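Local coordinates for protein protease VII (PDB 1I78) that cleaves polypeptides as an endopeptidase of the omptin family, built as an antiparallel beta barrel in the outer membrane of Escherichia coli, at residues Pro179-Thr184 against Thr197-Trp203; Ala252-Asn258 against Ile282-Ile288; Asp191-Thr197 against Ala234-Tyr240. The protein carries 3 engineered substitutions. All coordinates share one frame; numbering follows the deposited sequence.

Contact 1: residues Pro179-Thr184 against Thr197-Trp203; sequences PYIGLT and TFKYSGW
Lys199 lays its extended side chain over one face of the Tyr180 ring, and this pair forms the tightly packed part of the junction between strands 179-184 and 197-201. The methylene CD of Lys199 sits 3.9 Å from the centroid of the Tyr180 ring, 26° off the ring normal, a CH-pi contact displaced toward CD1 and CE1. Tyr180 holds CG between its backbone N and carbonyl carbon (chi1 71°), which lays the ring across the lysine chain. At the polar end Lys199 NZ makes only a weak hydrogen bond to Tyr180 OH; the stronger partner of both is Asp113, which takes a salt bridge from the lysine and a hydrogen bond with the tyrosine hydroxyl. Gly182, the strand partner of Lys199, puts no side chain beside the lysine chain, and further on the hydroxyls of Thr184 and Thr197 share a hydrogen bond, OG1 to OG1 3.0 Å. At the other end of the strand pair, just before the chain turns at Gly202, buried Ser201 donates from OG to Pro179 O at 2.6 Å, almost in line with the carbonyl, and accepts from Trp203 N in an ST turn; the same Pro179 O lies at the edge of the Trp203 indole.

The opposite face of the sheet is looser. Ile181 and Tyr200 lie side by side there, with Ile181 CD1 4.1 Å from CD2 at the tyrosine ring edge, while Leu183 and Phe198 are on the surface, as expected of the lipid-facing or outer side of a membrane beta barrel.

One face thus carries a polar cluster round Tyr180 and Lys199, the other a mostly apolar and aromatic surface. The shared carboxylate of Asp113 probably helps keep Lys199 charged, while the aromatic face shields the aliphatic part of its chain.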
loop_
_atom_site.group_PDB
_atom_site.type_symbol
_atom_site.label_atom_id
_atom_site.label_comp_id
_atom_site.label_asym_id
_atom_site.label_seq_id
_atom_site.Cartn_x
_atom_site.Cartn_y
_atom_site.Cartn_z
ATOM N N PRO A 179 5.874 6.475 -9.622
ATOM C CA PRO A 179 6.117 7.824 -10.134
ATOM C C PRO A 179 4.677 8.338 -10.278
ATOM O O PRO A 179 3.802 7.590 -10.710
ATOM C CB PRO A 179 6.775 7.558 -11.483
ATOM C CG PRO A 179 7.498 6.258 -11.249
ATOM C CD PRO A 179 6.465 5.462 -10.512
ATOM N N TYR A 180 4.395 9.588 -9.940
ATOM C CA TYR A 180 3.002 10.014 -10.041
ATOM C C TYR A 180 2.789 11.499 -10.286
ATOM O O TYR A 180 3.676 12.310 -10.077
ATOM C CB TYR A 180 2.270 9.623 -8.747
ATOM C CG TYR A 180 2.695 10.472 -7.560
ATOM C CD1 TYR A 180 2.105 11.718 -7.322
ATOM C CD2 TYR A 180 3.750 10.070 -6.725
ATOM C CE1 TYR A 180 2.547 12.541 -6.297
ATOM C CE2 TYR A 180 4.205 10.895 -5.688
ATOM C CZ TYR A 180 3.595 12.133 -5.481
ATOM O OH TYR A 180 4.025 12.958 -4.455
ATOM N N ILE A 181 1.589 11.840 -10.729
ATOM C CA ILE A 181 1.218 13.231 -10.944
ATOM C C ILE A 181 0.036 13.499 -10.006
ATOM O O ILE A 181 -0.682 12.565 -9.606
ATOM C CB ILE A 181 0.782 13.501 -12.401
ATOM C CG1 ILE A 181 -0.383 12.578 -12.766
ATOM C CG2 ILE A 181 1.984 13.346 -13.326
ATOM C CD1 ILE A 181 -0.875 12.682 -14.200
ATOM N N GLY A 182 -0.165 14.764 -9.645
ATOM C CA GLY A 182 -1.266 15.072 -8.758
ATOM C C GLY A 182 -1.796 16.486 -8.776
ATOM O O GLY A 182 -1.400 17.329 -9.585
ATOM N N LEU A 183 -2.718 16.723 -7.850
ATOM C CA LEU A 183 -3.383 18.008 -7.666
ATOM C C LEU A 183 -3.568 18.185 -6.176
ATOM O O LEU A 183 -4.131 17.327 -5.517
ATOM C CB LEU A 183 -4.759 18.002 -8.330
ATOM C CG LEU A 183 -5.062 19.122 -9.326
ATOM C CD1 LEU A 183 -6.548 19.102 -9.668
ATOM C CD2 LEU A 183 -4.664 20.462 -8.739
ATOM N N THR A 184 -3.083 19.289 -5.634
ATOM C CA THR A 184 -3.241 19.532 -4.211
ATOM C C THR A 184 -3.794 20.945 -4.048
ATOM O O THR A 184 -3.702 21.752 -4.971
ATOM C CB THR A 184 -1.899 19.350 -3.463
ATOM O OG1 THR A 184 -2.094 19.591 -2.064
ATOM C CG2 THR A 184 -0.851 20.296 -4.006
ATOM N N THR A 197 -5.941 16.544 -1.685
ATOM C CA THR A 197 -4.869 16.123 -2.557
ATOM C C THR A 197 -5.284 14.892 -3.337
ATOM O O THR A 197 -5.865 13.955 -2.786
ATOM C CB THR A 197 -3.611 15.785 -1.767
ATOM O OG1 THR A 197 -3.132 16.960 -1.105
ATOM C CG2 THR A 197 -2.535 15.262 -2.699
ATOM N N PHE A 198 -4.973 14.903 -4.628
ATOM C CA PHE A 198 -5.281 13.784 -5.503
ATOM C C PHE A 198 -4.050 13.315 -6.257
ATOM O O PHE A 198 -3.314 14.125 -6.794
ATOM C CB PHE A 198 -6.363 14.189 -6.488
ATOM C CG PHE A 198 -7.658 14.557 -5.830
ATOM C CD1 PHE A 198 -7.776 15.753 -5.120
ATOM C CD2 PHE A 198 -8.757 13.693 -5.890
ATOM C CE1 PHE A 198 -8.973 16.089 -4.476
ATOM C CE2 PHE A 198 -9.959 14.017 -5.251
ATOM C CZ PHE A 198 -10.064 15.222 -4.542
ATOM N N LYS A 199 -3.814 12.007 -6.282
ATOM C CA LYS A 199 -2.674 11.471 -7.009
ATOM C C LYS A 199 -3.116 10.385 -7.958
ATOM O O LYS A 199 -4.078 9.680 -7.694
ATOM C CB LYS A 199 -1.617 10.886 -6.066
ATOM C CG LYS A 199 -0.967 11.905 -5.214
ATOM C CD LYS A 199 -0.004 11.293 -4.220
ATOM C CE LYS A 199 0.535 12.392 -3.284
ATOM N NZ LYS A 199 1.541 11.888 -2.317
ATOM N N TYR A 200 -2.378 10.262 -9.058
ATOM C CA TYR A 200 -2.620 9.269 -10.082
ATOM C C TYR A 200 -1.305 8.754 -10.647
ATOM O O TYR A 200 -0.327 9.497 -10.756
ATOM C CB TYR A 200 -3.412 9.854 -11.240
ATOM C CG TYR A 200 -3.473 8.899 -12.418
ATOM C CD1 TYR A 200 -4.267 7.750 -12.361
ATOM C CD2 TYR A 200 -2.699 9.116 -13.571
ATOM C CE1 TYR A 200 -4.294 6.839 -13.412
ATOM C CE2 TYR A 200 -2.717 8.204 -14.632
ATOM C CZ TYR A 200 -3.515 7.068 -14.538
ATOM O OH TYR A 200 -3.520 6.131 -15.537
ATOM N N SER A 201 -1.295 7.481 -11.026
ATOM C CA SER A 201 -0.118 6.884 -11.622
ATOM C C SER A 201 -0.484 5.733 -12.538
ATOM O O SER A 201 -1.415 4.967 -12.268
ATOM C CB SER A 201 0.845 6.379 -10.553
ATOM O OG SER A 201 1.972 5.776 -11.172
ATOM N N GLY A 202 0.248 5.615 -13.638
ATOM C CA GLY A 202 -0.001 4.521 -14.558
ATOM C C GLY A 202 1.319 3.820 -14.763
ATOM O O GLY A 202 1.459 2.939 -15.604
ATOM N N TRP A 203 2.287 4.196 -13.937
ATOM C CA TRP A 203 3.644 3.684 -14.061
ATOM C C TRP A 203 4.138 2.915 -12.853
ATOM O O TRP A 203 5.340 2.716 -12.682
ATOM C CB TRP A 203 4.544 4.884 -14.359
ATOM C CG TRP A 203 3.851 5.783 -15.337
ATOM C CD1 TRP A 203 3.612 5.518 -16.662
ATOM C CD2 TRP A 203 3.119 6.983 -15.035
ATOM N NE1 TRP A 203 2.767 6.462 -17.190
ATOM C CE2 TRP A 203 2.451 7.375 -16.215
ATOM C CE3 TRP A 203 2.957 7.758 -13.877
ATOM C CZ2 TRP A 203 1.633 8.509 -16.272
ATOM C CZ3 TRP A 203 2.141 8.887 -13.934
ATOM C CH2 TRP A 203 1.490 9.249 -15.127
#

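Contact 2: residues Ala252-Asn258 against Ile282-Ile288; sequences AWNRVTN and IENYNFI
Arg255 and Glu283 meet at an angle, guanidinium and carboxylate planes 52° apart, in a salt bridge directed at a single oxygen. Both terminal nitrogens of Arg255 grip Glu283 OE1, NH2 at 2.7 Å and NH1 at 2.9 Å, with that oxygen close to the guanidinium plane. The arginine chain is extended from CG to NE, whereas Glu283 is bent at chi2 and leaves OE2 to a second salt bridge with Arg28.

The two strands form a beta hairpin in the wall of the omptin barrel. On its other face Asn254 and Asn286 set their amide planes 63° apart, and Asn286 ND2 donates to a lone pair of Asn254 OD1 at 3.3 Å. A water 2.5 Å from the same Asn254 OD1 also reaches Asn284 OD1 weakly. Asn284 turns that oxygen against CB and CG2 of Val256. Farther along, Trp253 and Phe287 cross with CD1 of the indole over one face of the phenyl ring.

Strand 245-267 is flanked by strand 219-242, whose Tyr231 and Val233 bond to the backbones of Arg255 and Trp253. Strand 272-296 has strand 12-31 on its far side, and Asn284 extends to Phe176 of strand 169-189.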
loop_
_atom_site.group_PDB
_atom_site.type_symbol
_atom_site.label_atom_id
_atom_site.label_comp_id
_atom_site.label_asym_id
_atom_site.label_seq_id
_atom_site.Cartn_x
_atom_site.Cartn_y
_atom_site.Cartn_z
ATOM N N ALA A 252 -6.936 9.747 4.324
ATOM C CA ALA A 252 -6.427 9.376 3.007
ATOM C C ALA A 252 -6.749 7.946 2.575
ATOM O O ALA A 252 -6.671 6.997 3.353
ATOM C CB ALA A 252 -4.927 9.586 2.963
ATOM N N TRP A 253 -7.105 7.814 1.307
ATOM C CA TRP A 253 -7.424 6.535 0.705
ATOM C C TRP A 253 -6.488 6.367 -0.475
ATOM O O TRP A 253 -6.100 7.342 -1.115
ATOM C CB TRP A 253 -8.857 6.534 0.185
ATOM C CG TRP A 253 -9.167 5.375 -0.731
ATOM C CD1 TRP A 253 -9.435 4.088 -0.364
ATOM C CD2 TRP A 253 -9.258 5.410 -2.163
ATOM N NE1 TRP A 253 -9.695 3.321 -1.475
ATOM C CE2 TRP A 253 -9.596 4.107 -2.593
ATOM C CE3 TRP A 253 -9.091 6.422 -3.128
ATOM C CZ2 TRP A 253 -9.777 3.780 -3.953
ATOM C CZ3 TRP A 253 -9.272 6.097 -4.494
ATOM C CH2 TRP A 253 -9.613 4.785 -4.885
ATOM N N ASN A 254 -6.105 5.140 -0.766
ATOM C CA ASN A 254 -5.261 4.938 -1.919
ATOM C C ASN A 254 -5.395 3.512 -2.381
ATOM O O ASN A 254 -5.577 2.605 -1.578
ATOM C CB ASN A 254 -3.801 5.296 -1.614
ATOM C CG ASN A 254 -3.202 4.412 -0.581
ATOM O OD1 ASN A 254 -3.074 3.203 -0.788
ATOM N ND2 ASN A 254 -2.831 4.998 0.557
ATOM N N ARG A 255 -5.341 3.326 -3.690
ATOM C CA ARG A 255 -5.484 2.003 -4.253
ATOM C C ARG A 255 -4.523 1.710 -5.385
ATOM O O ARG A 255 -4.170 2.595 -6.180
ATOM C CB ARG A 255 -6.910 1.818 -4.770
ATOM C CG ARG A 255 -7.122 0.495 -5.484
ATOM C CD ARG A 255 -8.585 0.265 -5.810
ATOM N NE ARG A 255 -8.811 -1.027 -6.455
ATOM C CZ ARG A 255 -8.420 -2.198 -5.951
ATOM N NH1 ARG A 255 -7.773 -2.253 -4.784
ATOM N NH2 ARG A 255 -8.670 -3.320 -6.622
ATOM N N VAL A 256 -4.095 0.456 -5.436
ATOM C CA VAL A 256 -3.240 -0.012 -6.515
ATOM C C VAL A 256 -4.061 -1.095 -7.192
ATOM O O VAL A 256 -4.286 -2.156 -6.622
ATOM C CB VAL A 256 -1.922 -0.610 -6.014
ATOM C CG1 VAL A 256 -1.235 -1.355 -7.154
ATOM C CG2 VAL A 256 -1.035 0.484 -5.504
ATOM N N THR A 257 -4.529 -0.807 -8.395
ATOM C CA THR A 257 -5.349 -1.742 -9.149
ATOM C C THR A 257 -4.592 -2.997 -9.566
ATOM O O THR A 257 -3.410 -2.950 -9.908
ATOM C CB THR A 257 -5.924 -1.051 -10.391
ATOM O OG1 THR A 257 -6.938 -0.135 -9.976
ATOM C CG2 THR A 257 -6.545 -2.053 -11.333
ATOM N N ASN A 258 -5.288 -4.126 -9.539
ATOM C CA ASN A 258 -4.678 -5.390 -9.905
ATOM C C ASN A 258 -4.317 -5.470 -11.384
ATOM O O ASN A 258 -5.024 -4.952 -12.252
ATOM C CB ASN A 258 -5.605 -6.553 -9.549
ATOM C CG ASN A 258 -4.984 -7.895 -9.859
ATOM O OD1 ASN A 258 -3.918 -8.237 -9.348
ATOM N ND2 ASN A 258 -5.642 -8.660 -10.704
ATOM N N ILE A 282 -0.976 -8.628 -8.403
ATOM C CA ILE A 282 -0.808 -7.908 -7.138
ATOM C C ILE A 282 -1.721 -6.687 -7.055
ATOM O O ILE A 282 -1.836 -5.924 -8.012
ATOM C CB ILE A 282 0.619 -7.352 -6.966
ATOM C CG1 ILE A 282 1.644 -8.479 -6.935
ATOM C CG2 ILE A 282 0.687 -6.512 -5.699
ATOM C CD1 ILE A 282 3.068 -7.994 -6.746
ATOM N N GLU A 283 -2.361 -6.492 -5.909
ATOM C CA GLU A 283 -3.204 -5.314 -5.723
ATOM C C GLU A 283 -3.371 -4.996 -4.240
ATOM O O GLU A 283 -3.114 -5.835 -3.383
ATOM C CB GLU A 283 -4.578 -5.498 -6.380
ATOM C CG GLU A 283 -5.488 -6.501 -5.713
ATOM C CD GLU A 283 -6.952 -6.104 -5.831
ATOM O OE1 GLU A 283 -7.332 -5.125 -5.171
ATOM O OE2 GLU A 283 -7.720 -6.742 -6.582
ATOM N N ASN A 284 -3.760 -3.768 -3.931
ATOM C CA ASN A 284 -3.973 -3.415 -2.536
ATOM C C ASN A 284 -4.726 -2.109 -2.441
ATOM O O ASN A 284 -5.143 -1.541 -3.446
ATOM C CB ASN A 284 -2.642 -3.284 -1.799
ATOM C CG ASN A 284 -1.965 -1.951 -2.039
ATOM O OD1 ASN A 284 -2.352 -1.188 -2.919
ATOM N ND2 ASN A 284 -0.934 -1.669 -1.261
ATOM N N TYR A 285 -4.929 -1.670 -1.211
ATOM C CA TYR A 285 -5.567 -0.400 -0.927
ATOM C C TYR A 285 -5.341 -0.123 0.542
ATOM O O TYR A 285 -5.123 -1.042 1.334
ATOM C CB TYR A 285 -7.062 -0.402 -1.290
ATOM C CG TYR A 285 -7.958 -1.283 -0.455
ATOM C CD1 TYR A 285 -8.234 -0.976 0.881
ATOM C CD2 TYR A 285 -8.557 -2.414 -1.010
ATOM C CE1 TYR A 285 -9.082 -1.775 1.640
ATOM C CE2 TYR A 285 -9.408 -3.217 -0.265
ATOM C CZ TYR A 285 -9.667 -2.897 1.058
ATOM O OH TYR A 285 -10.503 -3.706 1.796
ATOM N N ASN A 286 -5.350 1.149 0.899
ATOM C CA ASN A 286 -5.145 1.531 2.276
ATOM C C ASN A 286 -5.960 2.758 2.623
ATOM O O ASN A 286 -6.340 3.554 1.753
ATOM C CB ASN A 286 -3.674 1.829 2.537
ATOM C CG ASN A 286 -2.778 0.665 2.187
ATOM O OD1 ASN A 286 -2.829 -0.390 2.830
ATOM N ND2 ASN A 286 -1.950 0.840 1.153
ATOM N N PHE A 287 -6.218 2.872 3.918
ATOM C CA PHE A 287 -6.935 3.970 4.519
ATOM C C PHE A 287 -5.991 4.474 5.603
ATOM O O PHE A 287 -5.497 3.677 6.413
ATOM C CB PHE A 287 -8.220 3.475 5.173
ATOM C CG PHE A 287 -9.433 3.700 4.353
ATOM C CD1 PHE A 287 -10.306 2.644 4.073
ATOM C CD2 PHE A 287 -9.736 4.975 3.876
ATOM C CE1 PHE A 287 -11.472 2.855 3.327
ATOM C CE2 PHE A 287 -10.895 5.200 3.131
ATOM C CZ PHE A 287 -11.770 4.136 2.854
ATOM N N ILE A 288 -5.730 5.778 5.601
ATOM C CA ILE A 288 -4.864 6.389 6.591
ATOM C C ILE A 288 -5.583 7.537 7.276
ATOM O O ILE A 288 -6.039 8.489 6.635
ATOM C CB ILE A 288 -3.583 6.939 5.973
ATOM C CG1 ILE A 288 -2.737 5.789 5.439
ATOM C CG2 ILE A 288 -2.815 7.762 7.024
ATOM C CD1 ILE A 288 -1.415 6.237 4.837
HETATM O O HOH W 1 -1.313 2.016 -2.136
#

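Contact 3: residues Asp191-Thr197 against Ala234-Tyr240; sequences DFELGGT and AVNAGYY
Glu193 reaches along the sheet face to the phenol of Tyr240, and its side chain can be followed outward. CB lies 3.9 Å from Tyr240 CE1 at the ring edge. With CG anti to the backbone N (chi1 -166°) and the chain extended beyond it, CD arrives near the plane of that ring, 3.1 Å from Tyr240 OH. At the tip OE1 accepts the hydrogen bond from Tyr240 OH at 2.6 Å, the hydroxyl coming from above the carboxylate plane; OE2 lies 3.0 Å from the same Tyr240 OH, and carboxylate and ring stand 79° apart. OE1 also takes a salt bridge from Lys246, while Arg188 makes a cation-pi contact with the Tyr240 ring.

These residues belong to neighbouring antiparallel strands of the omptin barrel, where non-hydrogen-bonded and hydrogen-bonded pairs alternate from Phe192 with Tyr239 to Thr197 with Ala234. Asn236 folds over Gly195, its OD1 3.3 Å from Gly195 CA, and Asn236 ND2 is held by Glu250 of the next strand.

On the opposite face the side chains are apolar or aromatic and largely on the surface. Leu194 CD2 rests 3.7 Å from Ala237 CB, and the Phe192 ring lies obliquely by Gly238 O. Just before the strand starts, Asp191 sets its CB 3.6 Å from Tyr239 CE1.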
loop_
_atom_site.group_PDB
_atom_site.type_symbol
_atom_site.label_atom_id
_atom_site.label_comp_id
_atom_site.label_asym_id
_atom_site.label_seq_id
_atom_site.Cartn_x
_atom_site.Cartn_y
_atom_site.Cartn_z
ATOM N N ASP A 191 -9.436 31.614 10.304
ATOM C CA ASP A 191 -8.318 30.778 10.749
ATOM C C ASP A 191 -8.602 29.311 10.506
ATOM O O ASP A 191 -7.882 28.443 10.993
ATOM C CB ASP A 191 -8.026 30.986 12.238
ATOM C CG ASP A 191 -7.402 32.343 12.530
ATOM O OD1 ASP A 191 -6.391 32.688 11.874
ATOM O OD2 ASP A 191 -7.920 33.058 13.420
ATOM N N PHE A 192 -9.664 29.040 9.753
ATOM C CA PHE A 192 -10.050 27.667 9.441
ATOM C C PHE A 192 -9.602 27.302 8.017
ATOM O O PHE A 192 -9.690 28.119 7.093
ATOM C CB PHE A 192 -11.568 27.509 9.583
ATOM C CG PHE A 192 -12.029 26.092 9.514
ATOM C CD1 PHE A 192 -11.583 25.163 10.441
ATOM C CD2 PHE A 192 -12.892 25.673 8.507
ATOM C CE1 PHE A 192 -11.988 23.822 10.365
ATOM C CE2 PHE A 192 -13.301 24.346 8.422
ATOM C CZ PHE A 192 -12.846 23.414 9.354
ATOM N N GLU A 193 -9.129 26.071 7.841
ATOM C CA GLU A 193 -8.645 25.642 6.535
ATOM C C GLU A 193 -9.043 24.221 6.139
ATOM O O GLU A 193 -8.902 23.276 6.922
ATOM C CB GLU A 193 -7.119 25.770 6.504
ATOM C CG GLU A 193 -6.494 25.676 5.118
ATOM C CD GLU A 193 -5.045 26.141 5.112
ATOM O OE1 GLU A 193 -4.190 25.461 5.716
ATOM O OE2 GLU A 193 -4.765 27.201 4.514
ATOM N N LEU A 194 -9.544 24.093 4.914
ATOM C CA LEU A 194 -9.953 22.811 4.350
ATOM C C LEU A 194 -9.088 22.571 3.114
ATOM O O LEU A 194 -8.904 23.475 2.298
ATOM C CB LEU A 194 -11.430 22.848 3.938
ATOM C CG LEU A 194 -12.507 22.969 5.022
ATOM C CD1 LEU A 194 -13.865 23.096 4.363
ATOM C CD2 LEU A 194 -12.480 21.760 5.935
ATOM N N GLY A 195 -8.549 21.362 2.983
ATOM C CA GLY A 195 -7.721 21.053 1.832
ATOM C C GLY A 195 -7.900 19.655 1.266
ATOM O O GLY A 195 -8.609 18.814 1.825
ATOM N N GLY A 196 -7.242 19.401 0.140
ATOM C CA GLY A 196 -7.332 18.097 -0.485
ATOM C C GLY A 196 -6.160 17.821 -1.405
ATOM O O GLY A 196 -5.464 18.734 -1.853
ATOM N N THR A 197 -5.941 16.544 -1.685
ATOM C CA THR A 197 -4.869 16.123 -2.557
ATOM C C THR A 197 -5.284 14.892 -3.337
ATOM O O THR A 197 -5.865 13.955 -2.786
ATOM C CB THR A 197 -3.611 15.785 -1.767
ATOM O OG1 THR A 197 -3.132 16.960 -1.105
ATOM C CG2 THR A 197 -2.535 15.262 -2.699
ATOM N N ALA A 234 -7.038 12.374 -0.689
ATOM C CA ALA A 234 -6.844 12.769 0.703
ATOM C C ALA A 234 -7.484 14.134 0.958
ATOM O O ALA A 234 -7.475 15.002 0.084
ATOM C CB ALA A 234 -5.343 12.794 1.056
ATOM N N VAL A 235 -8.067 14.303 2.144
ATOM C CA VAL A 235 -8.696 15.566 2.522
ATOM C C VAL A 235 -8.336 15.874 3.972
ATOM O O VAL A 235 -8.163 14.966 4.797
ATOM C CB VAL A 235 -10.255 15.527 2.351
ATOM C CG1 VAL A 235 -10.614 15.350 0.866
ATOM C CG2 VAL A 235 -10.864 14.390 3.171
ATOM N N ASN A 236 -8.207 17.161 4.273
ATOM C CA ASN A 236 -7.847 17.602 5.614
ATOM C C ASN A 236 -8.640 18.826 6.077
ATOM O O ASN A 236 -9.227 19.561 5.271
ATOM C CB ASN A 236 -6.350 17.913 5.664
ATOM C CG ASN A 236 -5.925 18.910 4.590
ATOM O OD1 ASN A 236 -6.311 20.082 4.615
ATOM N ND2 ASN A 236 -5.138 18.441 3.630
ATOM N N ALA A 237 -8.654 19.020 7.392
ATOM C CA ALA A 237 -9.337 20.144 8.024
ATOM C C ALA A 237 -8.469 20.583 9.198
ATOM O O ALA A 237 -8.038 19.751 10.008
ATOM C CB ALA A 237 -10.725 19.726 8.522
ATOM N N GLY A 238 -8.214 21.885 9.289
ATOM C CA GLY A 238 -7.378 22.374 10.364
ATOM C C GLY A 238 -7.654 23.795 10.804
ATOM O O GLY A 238 -8.406 24.543 10.166
ATOM N N TYR A 239 -7.001 24.170 11.897
ATOM C CA TYR A 239 -7.178 25.487 12.490
ATOM C C TYR A 239 -5.841 26.138 12.836
ATOM O O TYR A 239 -4.947 25.494 13.391
ATOM C CB TYR A 239 -8.031 25.340 13.762
ATOM C CG TYR A 239 -8.437 26.637 14.426
ATOM C CD1 TYR A 239 -9.374 27.488 13.832
ATOM C CD2 TYR A 239 -7.896 27.007 15.662
ATOM C CE1 TYR A 239 -9.767 28.678 14.454
ATOM C CE2 TYR A 239 -8.282 28.196 16.296
ATOM C CZ TYR A 239 -9.217 29.026 15.688
ATOM O OH TYR A 239 -9.596 30.201 16.313
ATOM N N TYR A 240 -5.700 27.415 12.503
ATOM C CA TYR A 240 -4.472 28.119 12.839
ATOM C C TYR A 240 -4.527 28.594 14.284
ATOM O O TYR A 240 -5.119 29.627 14.584
ATOM C CB TYR A 240 -4.243 29.310 11.899
ATOM C CG TYR A 240 -3.851 28.882 10.503
ATOM C CD1 TYR A 240 -4.808 28.378 9.620
ATOM C CD2 TYR A 240 -2.516 28.915 10.086
ATOM C CE1 TYR A 240 -4.454 27.915 8.366
ATOM C CE2 TYR A 240 -2.152 28.456 8.834
ATOM C CZ TYR A 240 -3.130 27.952 7.977
ATOM O OH TYR A 240 -2.792 27.457 6.738
#

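In the fold
The three contacts join neighbouring strands of a single antiparallel sheet that closes into the barrel. Contacts 1 and 3 share Thr197 and use successive parts of strand 192-213, which pairs with strand 169-189 in contact 1 and with strand 219-242 in contact 3; their centres lie about 19 Å apart and their segments alternate along the chain. Contact 2 comes after both in sequence and joins strands 245-267 and 272-296. Its centre is about 13 Å from that of contact 1 and about 23 Å from that of contact 3, which it touches where Ala252 packs on Ala234. The contacts fall on five consecutive strands, 219-242 and 245-267 being neighbours too, a continuous part of the wall.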